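Local coordinates for cellulose biosynthesis protein BcsG (Salmonella typhimurium LT2, PDB 5OLT) that is required for cellulose biosynthesis, this chain being the zinc-binding extramembrane domain of a membrane protein related to alkaline phosphatases, at residues A[60-65]-A[210-215]; A[143-148]-A[164-169]. One frame throughout, in Å; residues are numbered along the deposited sequence. Where two conformers were deposited one is given.

Interaction 1. Residues A[60-65]-A[210-215]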
# COMPACT_ATOMS: atom_id res chain seq x y z
N ASP A 60 -17.77 2.95 2.68
CA ASP A 60 -16.97 2.68 1.49
C ASP A 60 -15.48 2.67 1.82
O ASP A 60 -15.00 3.55 2.56
CB ASP A 60 -17.22 3.73 0.41
CG ASP A 60 -18.64 3.78 -0.05
OD1 ASP A 60 -19.24 2.70 -0.19
OD2 ASP A 60 -19.15 4.91 -0.31
N LEU A 61 -14.77 1.66 1.32
CA LEU A 61 -13.29 1.61 1.37
C LEU A 61 -12.75 2.06 0.02
O LEU A 61 -13.20 1.58 -1.03
CB LEU A 61 -12.80 0.17 1.67
CG LEU A 61 -11.29 -0.02 1.52
CD1 LEU A 61 -10.53 0.72 2.61
CD2 LEU A 61 -10.89 -1.49 1.60
N LEU A 62 -11.80 3.00 0.04
CA LEU A 62 -11.18 3.45 -1.23
C LEU A 62 -9.67 3.31 -1.05
O LEU A 62 -9.10 3.95 -0.16
CB LEU A 62 -11.57 4.91 -1.49
CG LEU A 62 -10.86 5.60 -2.64
CD1 LEU A 62 -11.07 4.89 -3.97
CD2 LEU A 62 -11.31 7.05 -2.72
N VAL A 63 -9.05 2.43 -1.84
CA VAL A 63 -7.60 2.22 -1.77
C VAL A 63 -6.97 2.94 -2.96
O VAL A 63 -7.31 2.66 -4.12
CB VAL A 63 -7.26 0.72 -1.79
CG1 VAL A 63 -5.75 0.49 -1.82
CG2 VAL A 63 -7.87 0.01 -0.61
N ILE A 64 -6.08 3.89 -2.66
CA ILE A 64 -5.47 4.75 -3.67
C ILE A 64 -4.01 4.30 -3.80
O ILE A 64 -3.19 4.54 -2.90
CB ILE A 64 -5.57 6.24 -3.21
CG1 ILE A 64 -7.05 6.65 -3.12
CG2 ILE A 64 -4.79 7.15 -4.16
CD1 ILE A 64 -7.26 8.07 -2.63
N ASN A 65 -3.69 3.58 -4.89
CA ASN A 65 -2.41 2.92 -5.07
C ASN A 65 -1.62 3.70 -6.11
O ASN A 65 -2.01 3.78 -7.27
CB ASN A 65 -2.71 1.47 -5.50
CG ASN A 65 -1.48 0.62 -5.66
OD1 ASN A 65 -0.57 0.61 -4.80
ND2 ASN A 65 -1.45 -0.13 -6.74
N SER A 210 -19.02 -0.64 -0.22
CA SER A 210 -18.22 -0.89 -1.42
C SER A 210 -16.76 -0.80 -1.10
O SER A 210 -16.37 -0.18 -0.13
CB SER A 210 -18.57 0.09 -2.53
OG SER A 210 -18.09 1.40 -2.24
N ALA A 211 -15.95 -1.40 -1.96
CA ALA A 211 -14.50 -1.40 -1.81
C ALA A 211 -13.93 -1.20 -3.19
O ALA A 211 -14.21 -1.97 -4.10
CB ALA A 211 -14.01 -2.71 -1.20
N THR A 212 -13.12 -0.16 -3.34
CA THR A 212 -12.58 0.25 -4.63
C THR A 212 -11.06 0.22 -4.59
O THR A 212 -10.44 0.76 -3.66
CB THR A 212 -13.06 1.68 -4.97
OG1 THR A 212 -14.47 1.66 -5.05
CG2 THR A 212 -12.50 2.16 -6.29
N PHE A 213 -10.48 -0.40 -5.62
CA PHE A 213 -9.05 -0.35 -5.89
C PHE A 213 -8.80 0.66 -7.00
O PHE A 213 -9.33 0.50 -8.12
CB PHE A 213 -8.55 -1.74 -6.31
CG PHE A 213 -7.08 -1.80 -6.55
CD1 PHE A 213 -6.20 -1.69 -5.47
CD2 PHE A 213 -6.57 -1.94 -7.83
CE1 PHE A 213 -4.82 -1.76 -5.68
CE2 PHE A 213 -5.16 -1.98 -8.07
CZ PHE A 213 -4.31 -1.88 -6.97
N PHE A 214 -8.01 1.69 -6.69
CA PHE A 214 -7.75 2.76 -7.64
C PHE A 214 -6.24 2.87 -7.88
O PHE A 214 -5.51 3.11 -6.92
CB PHE A 214 -8.31 4.08 -7.04
CG PHE A 214 -8.05 5.35 -7.84
CD1 PHE A 214 -7.78 5.36 -9.24
CD2 PHE A 214 -8.09 6.59 -7.17
CE1 PHE A 214 -7.56 6.55 -9.92
CE2 PHE A 214 -7.88 7.78 -7.88
CZ PHE A 214 -7.61 7.77 -9.24
N ASN A 215 -5.79 2.66 -9.13
CA ASN A 215 -4.37 2.74 -9.44
C ASN A 215 -4.06 3.99 -10.27
O ASN A 215 -4.77 4.30 -11.22
CB ASN A 215 -3.88 1.47 -10.17
CG ASN A 215 -2.40 1.51 -10.40
OD1 ASN A 215 -1.95 1.88 -11.49
ND2 ASN A 215 -1.61 1.11 -9.39
O HOH W 1 -15.49 2.10 -2.59

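Interaction 2. Residues A[143-148]-A[164-169]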
# COMPACT_ATOMS: atom_id res chain seq x y z
N GLN A 143 -17.38 -4.57 -5.27
CA GLN A 143 -16.00 -4.37 -5.69
C GLN A 143 -15.92 -3.49 -6.92
O GLN A 143 -16.70 -3.62 -7.85
CB GLN A 143 -15.41 -5.76 -5.99
CG GLN A 143 -13.93 -5.81 -6.33
CD GLN A 143 -13.52 -7.25 -6.60
OE1 GLN A 143 -13.44 -7.70 -7.77
NE2 GLN A 143 -13.31 -8.00 -5.53
N HIS A 144 -14.99 -2.53 -6.90
CA HIS A 144 -14.79 -1.64 -8.04
C HIS A 144 -13.31 -1.56 -8.34
O HIS A 144 -12.47 -1.56 -7.42
CB HIS A 144 -15.31 -0.21 -7.79
CG HIS A 144 -16.79 -0.12 -7.55
ND1 HIS A 144 -17.72 -0.32 -8.55
CD2 HIS A 144 -17.51 0.24 -6.45
CE1 HIS A 144 -18.93 -0.14 -8.07
NE2 HIS A 144 -18.84 0.19 -6.80
N LEU A 145 -13.01 -1.44 -9.62
CA LEU A 145 -11.65 -1.22 -10.10
C LEU A 145 -11.68 0.06 -10.90
O LEU A 145 -12.47 0.20 -11.82
CB LEU A 145 -11.26 -2.39 -10.98
CG LEU A 145 -9.92 -2.28 -11.70
CD1 LEU A 145 -8.77 -2.18 -10.69
CD2 LEU A 145 -9.76 -3.49 -12.63
N MET A 146 -10.75 0.96 -10.57
CA MET A 146 -10.68 2.27 -11.14
C MET A 146 -9.23 2.56 -11.45
O MET A 146 -8.34 2.19 -10.65
CB MET A 146 -11.19 3.24 -10.07
CG MET A 146 -11.46 4.63 -10.56
SD MET A 146 -12.62 5.43 -9.42
CE MET A 146 -11.57 5.94 -8.07
N MET A 147 -8.98 3.24 -12.58
CA MET A 147 -7.59 3.67 -12.87
C MET A 147 -7.62 5.03 -13.52
O MET A 147 -8.65 5.43 -14.12
CB MET A 147 -6.87 2.67 -13.80
CG MET A 147 -6.73 1.28 -13.21
SD MET A 147 -5.63 0.21 -14.14
CE MET A 147 -5.85 -1.31 -13.20
N ASP A 148 -6.50 5.75 -13.45
CA ASP A 148 -6.38 6.98 -14.23
C ASP A 148 -5.65 6.72 -15.55
O ASP A 148 -5.18 7.64 -16.20
CB ASP A 148 -5.77 8.12 -13.41
CG ASP A 148 -4.36 7.86 -12.99
OD1 ASP A 148 -3.73 6.91 -13.47
OD2 ASP A 148 -3.84 8.66 -12.14
N GLY A 164 -3.83 -10.65 -9.13
CA GLY A 164 -4.45 -9.90 -8.02
C GLY A 164 -5.87 -10.35 -7.72
O GLY A 164 -6.43 -9.99 -6.69
N GLY A 165 -6.47 -11.13 -8.63
CA GLY A 165 -7.80 -11.68 -8.43
C GLY A 165 -8.95 -10.70 -8.63
O GLY A 165 -10.08 -11.05 -8.34
N MET A 166 -8.66 -9.50 -9.12
CA MET A 166 -9.66 -8.46 -9.22
C MET A 166 -10.41 -8.61 -10.56
O MET A 166 -9.99 -8.06 -11.58
CB MET A 166 -8.92 -7.12 -9.04
CG MET A 166 -9.61 -5.87 -9.57
SD MET A 166 -10.76 -5.29 -8.34
CE MET A 166 -9.62 -5.06 -6.99
N GLN A 167 -11.48 -9.39 -10.55
CA GLN A 167 -12.25 -9.71 -11.77
C GLN A 167 -13.47 -8.76 -11.86
O GLN A 167 -14.61 -9.17 -11.71
CB GLN A 167 -12.63 -11.21 -11.79
CG GLN A 167 -13.13 -11.75 -13.14
CD GLN A 167 -12.18 -11.46 -14.29
OE1 GLN A 167 -11.13 -12.09 -14.42
NE2 GLN A 167 -12.55 -10.51 -15.14
N SER A 168 -13.18 -7.47 -12.05
CA SER A 168 -14.19 -6.41 -12.19
C SER A 168 -13.81 -5.61 -13.41
O SER A 168 -12.64 -5.48 -13.72
CB SER A 168 -14.22 -5.44 -11.00
OG SER A 168 -14.45 -6.10 -9.79
N GLU A 169 -14.81 -5.05 -14.08
CA GLU A 169 -14.54 -4.24 -15.26
C GLU A 169 -13.94 -2.95 -14.77
O GLU A 169 -14.23 -2.50 -13.67
CB GLU A 169 -15.82 -3.97 -16.08
CG GLU A 169 -16.39 -5.21 -16.77
CD GLU A 169 -15.48 -5.77 -17.87
OE1 GLU A 169 -15.37 -5.12 -18.94
OE2 GLU A 169 -14.88 -6.86 -17.67
O HOH W 2 -11.29 -9.69 -5.85
O HOH W 3 -13.01 -10.58 -8.30
O HOH W 4 -15.27 -2.00 -11.41

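Interaction 1. Residues A[60-65]-A[210-215]
N65 and F214 bury the most surface where strands 60-65 and 210-215 run side by side, parallel and in register from D60 with S210 to N65 with N215. The N65 backbone N gives a nearly straight hydrogen bond to F214 O (2.8 Å), while F214 N donates to V63 O, so that F214 grips the neighbouring strand on both sides of I64. The F214 side chain leaves with CG anti to its backbone N (chi1 176°) and lies alongside I64, pointing the same way; its CD2 meets I64 CG1 at 4.2 Å. Helix 191-203 covers this ring with V194 and L195. N65 projects from the other face, where its CB packs 3.9 Å from F213 CE1, its amide plane turned 37° from the ring.

At the start of the strands the contact becomes polar. S210 OG donates to D60 OD1 (2.7 Å), arriving from above the carboxylate plane, 63° out of it, while the other carboxylate oxygen forms a salt bridge with R257. A water donates to S210 OG (2.7 Å) and to L61 O (2.8 Å) and also meets T212 OG1, which is further bonded to W198 of the covering helix. T212 CG2, in turn, lies beside L62 CD1.

At the C-terminal ends, N215 ND2 is hydrogen-bonded to E266 OE2, E266 being a zinc ligand, and strand 60-66 leads directly to C67, another ligand. This is the parallel core of an alpha/beta sheet of the alkaline phosphatase family, with its metal site at the strand ends.

Interaction 2. Residues A[143-148]-A[164-169]
Q143 and M166 pass one another running opposite ways, the methionine sulphur lying 3.8 Å from Q143 CG and 3.6 Å from OE1 in the conformer described. With CG anti to the backbone N (chi1 -175°) and the chain extended beyond it, Q143 carries its amide across to S168. S168 OG donates to Q143 OE1 over 2.8 Å, in the carbonyl plane on a lone pair (C=O...donor angle 117°). A water that accepts from Q167 N lies 3.0 Å from Q143 OE1 and may donate to it.

Strand 142-147 is an outermost strand of the mixed central sheet. After helix 156-162 the chain passes across the strand's flank, nearest at L145 and S168, and bends in an inverse gamma turn centred on M166.

L145 crosses M166 obliquely and forms the apolar half of the contact: in the same M166 conformer its two methyls, CD1 and CD2, both rest against M166 CG from one side, each 3.9 Å away. CD2 also lies 3.7 Å from S168 O, a carbonyl that R161 holds from the preceding helix. V160 and L157 of that helix touch M166 and L145 respectively. Past S168 the backbones are joined through a water that accepts from L145 N and donates to E169 O.

Both contacts belong to the same mixed sheet: strand 210-216 separates strand 60-66 from strand 142-147, so the partner strand of interaction 1 is also the neighbour of the edge strand in interaction 2. F213 is one of the joins, its N and O probably bonding H144 O and M146 N respectively. Interaction 1 is wholly buried and rests on a regular ladder of backbone bonds ending near the zinc ion. Interaction 2 is partly exposed, the side chain of L145 about 14 Å from the zinc ion; a loop is attached there by one direct side-chain hydrogen bond, bridging waters and a small apolar patch. In sequence, interaction 2 is nested within the loop that interaction 1 closes.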